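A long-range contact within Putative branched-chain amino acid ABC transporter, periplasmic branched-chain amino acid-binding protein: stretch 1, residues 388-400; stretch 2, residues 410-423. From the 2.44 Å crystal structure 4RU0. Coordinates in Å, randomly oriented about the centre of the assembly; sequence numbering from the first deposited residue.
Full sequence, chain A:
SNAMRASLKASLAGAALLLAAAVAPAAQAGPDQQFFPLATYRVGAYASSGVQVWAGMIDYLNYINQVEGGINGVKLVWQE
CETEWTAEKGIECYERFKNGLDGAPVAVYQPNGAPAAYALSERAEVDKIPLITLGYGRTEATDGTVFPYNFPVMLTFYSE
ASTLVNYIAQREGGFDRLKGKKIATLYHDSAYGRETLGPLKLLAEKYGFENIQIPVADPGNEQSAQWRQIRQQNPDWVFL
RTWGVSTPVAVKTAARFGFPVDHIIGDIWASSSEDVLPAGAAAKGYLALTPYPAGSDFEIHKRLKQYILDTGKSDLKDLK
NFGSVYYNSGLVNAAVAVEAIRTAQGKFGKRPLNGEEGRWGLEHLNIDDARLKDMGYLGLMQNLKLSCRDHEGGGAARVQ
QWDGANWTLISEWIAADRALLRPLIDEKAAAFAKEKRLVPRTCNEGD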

ATOM      1  N   CYS A 388      15.431 -11.911  -1.757  1.00 44.78           N
ATOM      2  CA  CYS A 388      15.771 -11.939  -0.342  1.00 43.96           C
ATOM      3  C   CYS A 388      16.276 -10.566   0.100  1.00 51.70           C
ATOM      4  O   CYS A 388      16.065 -10.143   1.232  1.00 46.51           O
ATOM      5  CB  CYS A 388      16.822 -13.011  -0.064  1.00 44.65           C
ATOM      6  SG  CYS A 388      17.684 -12.815   1.516  1.00 75.86           S
ATOM      7  N   ARG A 389      16.928  -9.873  -0.823  1.00 43.60           N
ATOM      8  CA  ARG A 389      17.497  -8.559  -0.571  1.00 43.06           C
ATOM      9  C   ARG A 389      16.436  -7.453  -0.659  1.00 44.31           C
ATOM     10  O   ARG A 389      16.620  -6.357  -0.122  1.00 41.66           O
ATOM     11  CB  ARG A 389      18.623  -8.296  -1.577  1.00 52.04           C
ATOM     12  CG  ARG A 389      19.595  -7.203  -1.201  1.00 58.04           C
ATOM     13  CD  ARG A 389      20.441  -6.824  -2.407  1.00 61.51           C
ATOM     14  NE  ARG A 389      19.625  -6.227  -3.461  1.00 58.92           N
ATOM     15  CZ  ARG A 389      19.538  -4.920  -3.683  1.00 53.73           C
ATOM     16  NH1 ARG A 389      18.766  -4.455  -4.658  1.00 51.51           N
ATOM     17  NH2 ARG A 389      20.232  -4.077  -2.929  1.00 51.63           N
ATOM     18  N   ASP A 390      15.325  -7.747  -1.331  1.00 42.54           N
ATOM     19  CA  ASP A 390      14.315  -6.730  -1.625  1.00 42.10           C
ATOM     20  C   ASP A 390      12.888  -7.221  -1.412  1.00 41.91           C
ATOM     21  O   ASP A 390      12.290  -7.831  -2.294  1.00 42.67           O
ATOM     22  CB  ASP A 390      14.475  -6.236  -3.066  1.00 44.33           C
ATOM     23  CG  ASP A 390      13.388  -5.255  -3.476  1.00 46.91           C
ATOM     24  OD1 ASP A 390      12.834  -4.563  -2.595  1.00 51.51           O
ATOM     25  OD2 ASP A 390      13.085  -5.174  -4.686  1.00 43.44           O
ATOM     26  N   HIS A 391      12.334  -6.917  -0.245  1.00 41.02           N
ATOM     27  CA  HIS A 391      10.978  -7.335   0.088  1.00 40.88           C
ATOM     28  C   HIS A 391       9.922  -6.318  -0.362  1.00 41.31           C
ATOM     29  O   HIS A 391       8.739  -6.453  -0.039  1.00 40.63           O
ATOM     30  CB  HIS A 391      10.867  -7.588   1.594  1.00 40.16           C
ATOM     31  CG  HIS A 391      11.453  -8.899   2.027  1.00 40.49           C
ATOM     32  ND1 HIS A 391      11.278  -9.406   3.295  1.00 40.08           N
ATOM     33  CD2 HIS A 391      12.201  -9.805   1.357  1.00 41.29           C
ATOM     34  CE1 HIS A 391      11.895 -10.576   3.390  1.00 40.59           C
ATOM     35  NE2 HIS A 391      12.466 -10.835   2.223  1.00 41.33           N
ATOM     36  N   GLU A 392      10.349  -5.309  -1.115  1.00 40.83           N
ATOM     37  CA  GLU A 392       9.417  -4.341  -1.683  1.00 40.86           C
ATOM     38  C   GLU A 392       9.037  -4.769  -3.092  1.00 41.95           C
ATOM     39  O   GLU A 392       7.867  -5.004  -3.387  1.00 42.33           O
ATOM     40  CB  GLU A 392      10.015  -2.930  -1.704  1.00 40.44           C
ATOM     41  CG  GLU A 392       9.025  -1.876  -2.176  1.00 40.47           C
ATOM     42  CD  GLU A 392       9.643  -0.492  -2.329  1.00 47.78           C
ATOM     43  OE1 GLU A 392      10.887  -0.380  -2.345  1.00 48.70           O
ATOM     44  OE2 GLU A 392       8.873   0.488  -2.437  1.00 46.70           O
ATOM     45  N   GLY A 393      10.040  -4.857  -3.958  1.00 42.57           N
ATOM     46  CA  GLY A 393       9.871  -5.427  -5.284  1.00 43.79           C
ATOM     47  C   GLY A 393       9.098  -4.605  -6.297  1.00 44.33           C
ATOM     48  O   GLY A 393       8.870  -5.070  -7.414  1.00 45.49           O
ATOM     49  N   GLY A 394       8.695  -3.393  -5.923  1.00 50.48           N
ATOM     50  CA  GLY A 394       7.924  -2.541  -6.818  1.00 44.16           C
ATOM     51  C   GLY A 394       8.446  -1.118  -6.899  1.00 46.29           C
ATOM     52  O   GLY A 394       9.297  -0.803  -7.728  1.00 50.29           O
ATOM     53  N   GLY A 395       7.921  -0.252  -6.038  1.00 42.87           N
ATOM     54  CA  GLY A 395       8.397   1.113  -5.939  1.00 42.44           C
ATOM     55  C   GLY A 395       7.830   2.089  -6.958  1.00 51.45           C
ATOM     56  O   GLY A 395       8.409   3.145  -7.178  1.00 51.92           O
ATOM     57  N   ALA A 396       6.701   1.755  -7.579  1.00 38.66           N
ATOM     58  CA  ALA A 396       6.071   2.678  -8.520  1.00 37.98           C
ATOM     59  C   ALA A 396       4.687   3.108  -8.049  1.00 30.87           C
ATOM     60  O   ALA A 396       4.088   2.469  -7.186  1.00 30.56           O
ATOM     61  CB  ALA A 396       5.984   2.055  -9.902  1.00 33.75           C
ATOM     62  N   ALA A 397       4.188   4.199  -8.620  1.00 33.84           N
ATOM     63  CA  ALA A 397       2.841   4.678  -8.329  1.00 30.45           C
ATOM     64  C   ALA A 397       2.283   5.441  -9.517  1.00 31.38           C
ATOM     65  O   ALA A 397       3.032   5.878 -10.386  1.00 31.80           O
ATOM     66  CB  ALA A 397       2.839   5.559  -7.094  1.00 28.58           C
ATOM     67  N   ARG A 398       0.966   5.600  -9.544  1.00 36.76           N
ATOM     68  CA  ARG A 398       0.313   6.404 -10.566  1.00 34.50           C
ATOM     69  C   ARG A 398      -0.323   7.632  -9.935  1.00 31.44           C
ATOM     70  O   ARG A 398      -0.699   7.612  -8.764  1.00 31.84           O
ATOM     71  CB  ARG A 398      -0.740   5.584 -11.312  1.00 34.84           C
ATOM     72  CG  ARG A 398      -0.170   4.428 -12.111  1.00 41.92           C
ATOM     73  CD  ARG A 398      -1.269   3.593 -12.745  1.00 47.71           C
ATOM     74  NE  ARG A 398      -2.034   4.339 -13.739  1.00 54.93           N
ATOM     75  CZ  ARG A 398      -1.800   4.300 -15.047  1.00 59.27           C
ATOM     76  NH1 ARG A 398      -0.816   3.550 -15.523  1.00 69.15           N
ATOM     77  NH2 ARG A 398      -2.548   5.010 -15.880  1.00 50.88           N
ATOM     78  N   VAL A 399      -0.435   8.700 -10.713  1.00 31.61           N
ATOM     79  CA  VAL A 399      -1.077   9.919 -10.243  1.00 30.68           C
ATOM     80  C   VAL A 399      -2.509   9.981 -10.759  1.00 32.12           C
ATOM     81  O   VAL A 399      -2.765   9.719 -11.931  1.00 33.76           O
ATOM     82  CB  VAL A 399      -0.308  11.169 -10.698  1.00 29.94           C
ATOM     83  CG1 VAL A 399      -0.939  12.432 -10.116  1.00 29.01           C
ATOM     84  CG2 VAL A 399       1.162  11.055 -10.307  1.00 28.92           C
ATOM     85  N   GLN A 400      -3.446  10.306  -9.879  1.00 31.73           N
ATOM     86  CA  GLN A 400      -4.825  10.491 -10.300  1.00 34.63           C
ATOM     87  C   GLN A 400      -5.361  11.820  -9.781  1.00 35.70           C
ATOM     88  O   GLN A 400      -4.942  12.292  -8.720  1.00 30.82           O
ATOM     89  CB  GLN A 400      -5.702   9.331  -9.825  1.00 34.34           C
ATOM     90  CG  GLN A 400      -5.761   9.166  -8.326  1.00 33.09           C
ATOM     91  CD  GLN A 400      -6.538   7.938  -7.922  1.00 41.02           C
ATOM     92  OE1 GLN A 400      -6.597   6.959  -8.666  1.00 43.77           O
ATOM     93  NE2 GLN A 400      -7.145   7.979  -6.740  1.00 43.07           N
ATOM     94  N   ILE A 410      -3.831  10.530 -14.611  1.00 37.23           N
ATOM     95  CA  ILE A 410      -3.128  11.499 -15.443  1.00 37.03           C
ATOM     96  C   ILE A 410      -1.642  11.182 -15.582  1.00 36.44           C
ATOM     97  O   ILE A 410      -0.854  12.041 -15.969  1.00 49.53           O
ATOM     98  CB  ILE A 410      -3.274  12.931 -14.895  1.00 35.42           C
ATOM     99  CG1 ILE A 410      -2.656  13.039 -13.505  1.00 33.26           C
ATOM    100  CG2 ILE A 410      -4.739  13.345 -14.861  1.00 36.28           C
ATOM    101  CD1 ILE A 410      -2.675  14.440 -12.942  1.00 31.83           C
ATOM    102  N   SER A 411      -1.255   9.950 -15.263  1.00 36.73           N
ATOM    103  CA  SER A 411       0.123   9.527 -15.478  1.00 36.61           C
ATOM    104  C   SER A 411       0.222   8.027 -15.671  1.00 39.36           C
ATOM    105  O   SER A 411      -0.673   7.277 -15.283  1.00 38.65           O
ATOM    106  CB  SER A 411       1.016   9.950 -14.304  1.00 34.30           C
ATOM    107  OG  SER A 411       1.111   8.922 -13.330  1.00 33.78           O
ATOM    108  N   GLU A 412       1.324   7.598 -16.275  1.00 42.62           N
ATOM    109  CA  GLU A 412       1.681   6.188 -16.299  1.00 40.04           C
ATOM    110  C   GLU A 412       2.287   5.812 -14.957  1.00 48.61           C
ATOM    111  O   GLU A 412       2.259   6.603 -14.009  1.00 46.90           O
ATOM    112  CB  GLU A 412       2.678   5.892 -17.420  1.00 42.52           C
ATOM    113  CG  GLU A 412       2.364   6.579 -18.732  1.00 43.39           C
ATOM    114  CD  GLU A 412       1.149   5.998 -19.417  1.00 60.22           C
ATOM    115  OE1 GLU A 412       0.775   4.847 -19.099  1.00 58.30           O
ATOM    116  OE2 GLU A 412       0.568   6.694 -20.278  1.00 64.69           O
ATOM    117  N   TRP A 413       2.845   4.609 -14.878  1.00 47.53           N
ATOM    118  CA  TRP A 413       3.580   4.221 -13.691  1.00 37.36           C
ATOM    119  C   TRP A 413       4.873   5.022 -13.615  1.00 36.28           C
ATOM    120  O   TRP A 413       5.684   5.014 -14.540  1.00 52.38           O
ATOM    121  CB  TRP A 413       3.873   2.719 -13.689  1.00 40.04           C
ATOM    122  CG  TRP A 413       2.651   1.864 -13.529  1.00 39.67           C
ATOM    123  CD1 TRP A 413       1.989   1.194 -14.515  1.00 45.60           C
ATOM    124  CD2 TRP A 413       1.939   1.595 -12.314  1.00 38.43           C
ATOM    125  NE1 TRP A 413       0.914   0.520 -13.992  1.00 46.90           N
ATOM    126  CE2 TRP A 413       0.860   0.749 -12.643  1.00 45.97           C
ATOM    127  CE3 TRP A 413       2.109   1.986 -10.981  1.00 38.16           C
ATOM    128  CZ2 TRP A 413      -0.045   0.284 -11.687  1.00 44.65           C
ATOM    129  CZ3 TRP A 413       1.208   1.524 -10.031  1.00 35.74           C
ATOM    130  CH2 TRP A 413       0.148   0.679 -10.389  1.00 40.57           C
ATOM    131  N   ILE A 414       5.036   5.736 -12.507  1.00 38.49           N
ATOM    132  CA  ILE A 414       6.251   6.477 -12.223  1.00 33.10           C
ATOM    133  C   ILE A 414       7.149   5.651 -11.306  1.00 39.43           C
ATOM    134  O   ILE A 414       6.828   5.453 -10.134  1.00 42.08           O
ATOM    135  CB  ILE A 414       5.943   7.829 -11.544  1.00 40.37           C
ATOM    136  CG1 ILE A 414       4.816   8.562 -12.282  1.00 37.93           C
ATOM    137  CG2 ILE A 414       7.199   8.678 -11.440  1.00 30.61           C
ATOM    138  CD1 ILE A 414       5.155   8.948 -13.704  1.00 33.23           C
ATOM    139  N   ALA A 415       8.268   5.167 -11.834  1.00 36.98           N
ATOM    140  CA  ALA A 415       9.183   4.344 -11.045  1.00 37.23           C
ATOM    141  C   ALA A 415      10.044   5.191 -10.105  1.00 35.88           C
ATOM    142  O   ALA A 415      10.444   6.303 -10.451  1.00 33.49           O
ATOM    143  CB  ALA A 415      10.070   3.515 -11.964  1.00 35.63           C
ATOM    144  N   ALA A 416      10.330   4.653  -8.921  1.00 31.00           N
ATOM    145  CA  ALA A 416      11.225   5.303  -7.964  1.00 29.81           C
ATOM    146  C   ALA A 416      12.679   4.992  -8.275  1.00 38.25           C
ATOM    147  O   ALA A 416      12.984   3.973  -8.894  1.00 41.03           O
ATOM    148  CB  ALA A 416      10.905   4.863  -6.551  1.00 28.54           C
ATOM    149  N   ASP A 417      13.575   5.868  -7.832  1.00 30.43           N
ATOM    150  CA  ASP A 417      15.004   5.604  -7.934  1.00 31.59           C
ATOM    151  C   ASP A 417      15.452   4.836  -6.696  1.00 36.24           C
ATOM    152  O   ASP A 417      16.076   5.395  -5.789  1.00 32.09           O
ATOM    153  CB  ASP A 417      15.792   6.904  -8.079  1.00 31.57           C
ATOM    154  CG  ASP A 417      17.218   6.672  -8.544  1.00 46.71           C
ATOM    155  OD1 ASP A 417      17.633   5.497  -8.665  1.00 49.17           O
ATOM    156  OD2 ASP A 417      17.933   7.669  -8.776  1.00 48.31           O
ATOM    157  N   ARG A 418      15.118   3.553  -6.658  1.00 31.59           N
ATOM    158  CA  ARG A 418      15.352   2.754  -5.468  1.00 34.55           C
ATOM    159  C   ARG A 418      16.841   2.526  -5.215  1.00 36.59           C
ATOM    160  O   ARG A 418      17.263   2.378  -4.069  1.00 37.56           O
ATOM    161  CB  ARG A 418      14.614   1.425  -5.583  1.00 34.20           C
ATOM    162  CG  ARG A 418      13.104   1.580  -5.547  1.00 30.59           C
ATOM    163  CD  ARG A 418      12.419   0.477  -6.320  1.00 31.90           C
ATOM    164  NE  ARG A 418      12.708  -0.823  -5.745  1.00 49.98           N
ATOM    165  CZ  ARG A 418      12.509  -1.979  -6.366  1.00 47.98           C
ATOM    166  NH1 ARG A 418      12.023  -2.004  -7.603  1.00 45.67           N
ATOM    167  NH2 ARG A 418      12.808  -3.109  -5.747  1.00 44.44           N
ATOM    168  N   ALA A 419      17.633   2.508  -6.282  1.00 36.94           N
ATOM    169  CA  ALA A 419      19.080   2.365  -6.150  1.00 39.06           C
ATOM    170  C   ALA A 419      19.653   3.547  -5.376  1.00 40.67           C
ATOM    171  O   ALA A 419      20.527   3.384  -4.520  1.00 42.71           O
ATOM    172  CB  ALA A 419      19.735   2.254  -7.516  1.00 37.37           C
ATOM    173  N   LEU A 420      19.144   4.736  -5.675  1.00 33.32           N
ATOM    174  CA  LEU A 420      19.593   5.953  -5.017  1.00 32.59           C
ATOM    175  C   LEU A 420      19.292   5.945  -3.516  1.00 39.95           C
ATOM    176  O   LEU A 420      20.093   6.421  -2.711  1.00 38.58           O
ATOM    177  CB  LEU A 420      18.939   7.165  -5.680  1.00 34.49           C
ATOM    178  CG  LEU A 420      19.239   8.541  -5.097  1.00 31.22           C
ATOM    179  CD1 LEU A 420      20.737   8.791  -5.089  1.00 33.22           C
ATOM    180  CD2 LEU A 420      18.516   9.605  -5.906  1.00 30.75           C
ATOM    181  N   LEU A 421      18.137   5.396  -3.146  1.00 33.79           N
ATOM    182  CA  LEU A 421      17.695   5.377  -1.750  1.00 37.34           C
ATOM    183  C   LEU A 421      18.253   4.212  -0.937  1.00 31.74           C
ATOM    184  O   LEU A 421      18.228   4.244   0.295  1.00 40.18           O
ATOM    185  CB  LEU A 421      16.172   5.322  -1.680  1.00 27.20           C
ATOM    186  CG  LEU A 421      15.389   6.447  -2.335  1.00 30.70           C
ATOM    187  CD1 LEU A 421      13.917   6.064  -2.391  1.00 27.43           C
ATOM    188  CD2 LEU A 421      15.587   7.737  -1.563  1.00 25.83           C
ATOM    189  N   ARG A 422      18.743   3.186  -1.626  1.00 46.40           N
ATOM    190  CA  ARG A 422      19.172   1.944  -0.981  1.00 41.94           C
ATOM    191  C   ARG A 422      20.161   2.113   0.190  1.00 40.46           C
ATOM    192  O   ARG A 422      20.072   1.373   1.168  1.00 43.82           O
ATOM    193  CB  ARG A 422      19.772   1.000  -2.026  1.00 32.73           C
ATOM    194  CG  ARG A 422      20.100  -0.391  -1.492  1.00 33.42           C
ATOM    195  CD  ARG A 422      18.840  -1.196  -1.182  1.00 32.41           C
ATOM    196  NE  ARG A 422      19.122  -2.295  -0.265  1.00 32.61           N
ATOM    197  CZ  ARG A 422      18.323  -3.338  -0.052  1.00 33.46           C
ATOM    198  NH1 ARG A 422      17.169  -3.451  -0.702  1.00 32.08           N
ATOM    199  NH2 ARG A 422      18.687  -4.280   0.811  1.00 33.47           N
ATOM    200  N   PRO A 423      21.109   3.069   0.104  1.00 42.99           N
ATOM    201  CA  PRO A 423      21.981   3.215   1.278  1.00 34.70           C
ATOM    202  C   PRO A 423      21.240   3.606   2.562  1.00 37.60           C
ATOM    203  O   PRO A 423      21.649   3.189   3.644  1.00 40.11           O
ATOM    204  CB  PRO A 423      22.950   4.321   0.851  1.00 39.23           C
ATOM    205  CG  PRO A 423      23.033   4.173  -0.626  1.00 34.06           C
ATOM    206  CD  PRO A 423      21.635   3.818  -1.054  1.00 34.49           C
TER
HETATM  207  O   HOH W   1      10.885   1.498  -9.071  1.00 38.64           O

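The most unusual feature is a pair of like charges: the guanidinium of Arg422 lies with Arg389 over one face, and Arg389 NH2 sits 3.4 Å from Arg422 NE, two donors with nothing to share. Within this contact Arg422 is anchored on backbone: its NH1 and NH2 both donate to Arg389 O, at 3.0 and 3.1 Å, so one carbonyl takes a forked bond from the arginine, whose NE and NH2 also bond elsewhere in the structure.

Away from this end the stretches run antiparallel. Ala397 and Ile414 form the hydrogen-bonded pair, with Ile414 N to Ala397 O at 2.9 Å and nearly straight, and Ala397 N to Ile414 O at 3.3 Å. Next to it Ala396 and Ala415 approach to 4.3 Å between CA atoms, and Ala396 CA lends a C-H contact to Ile414 O at 3.3 Å. Ladder regularity then gives way to a side chain: Val399 N donates to Ser411 OG (3.0 Å), and Ser411 OG in turn donates to Glu412 O (2.7 Å). The rule is that a serine hydroxyl can serve a strand N-H as acceptor in place of a carbonyl. A backbone bond returns where Ile410 N donates to Val399 O (3.0 Å), beside an apolar touch of Val399 CG1 on Ile410 CG1 (3.8 Å).

Trp413 offers a ring face to Arg398. Arg398 CG lies 3.6 Å from the centroid of the Trp413 six-membered ring, a CH-pi contact, and Arg398 CZ 5.0 Å from that of the Trp413 five-membered ring, a cation-pi arrangement. Ala396 CB adds an apolar contact to Trp413 CE3 at 4.0 Å.

Arg418 reaches into the glycine loop. It forms a salt bridge with Asp390, whose modelled separation is too short to trust, and a long one from Glu392 OE1 to Arg418 NE, 3.9 Å, by charge alone. Gly395 leaves the room: an ideal CB there would fall 2.6 Å from Arg418 CD, and its positive phi also favours glycine. Water 1 links the two stretches by donating to Gly394 O and Ala416 O.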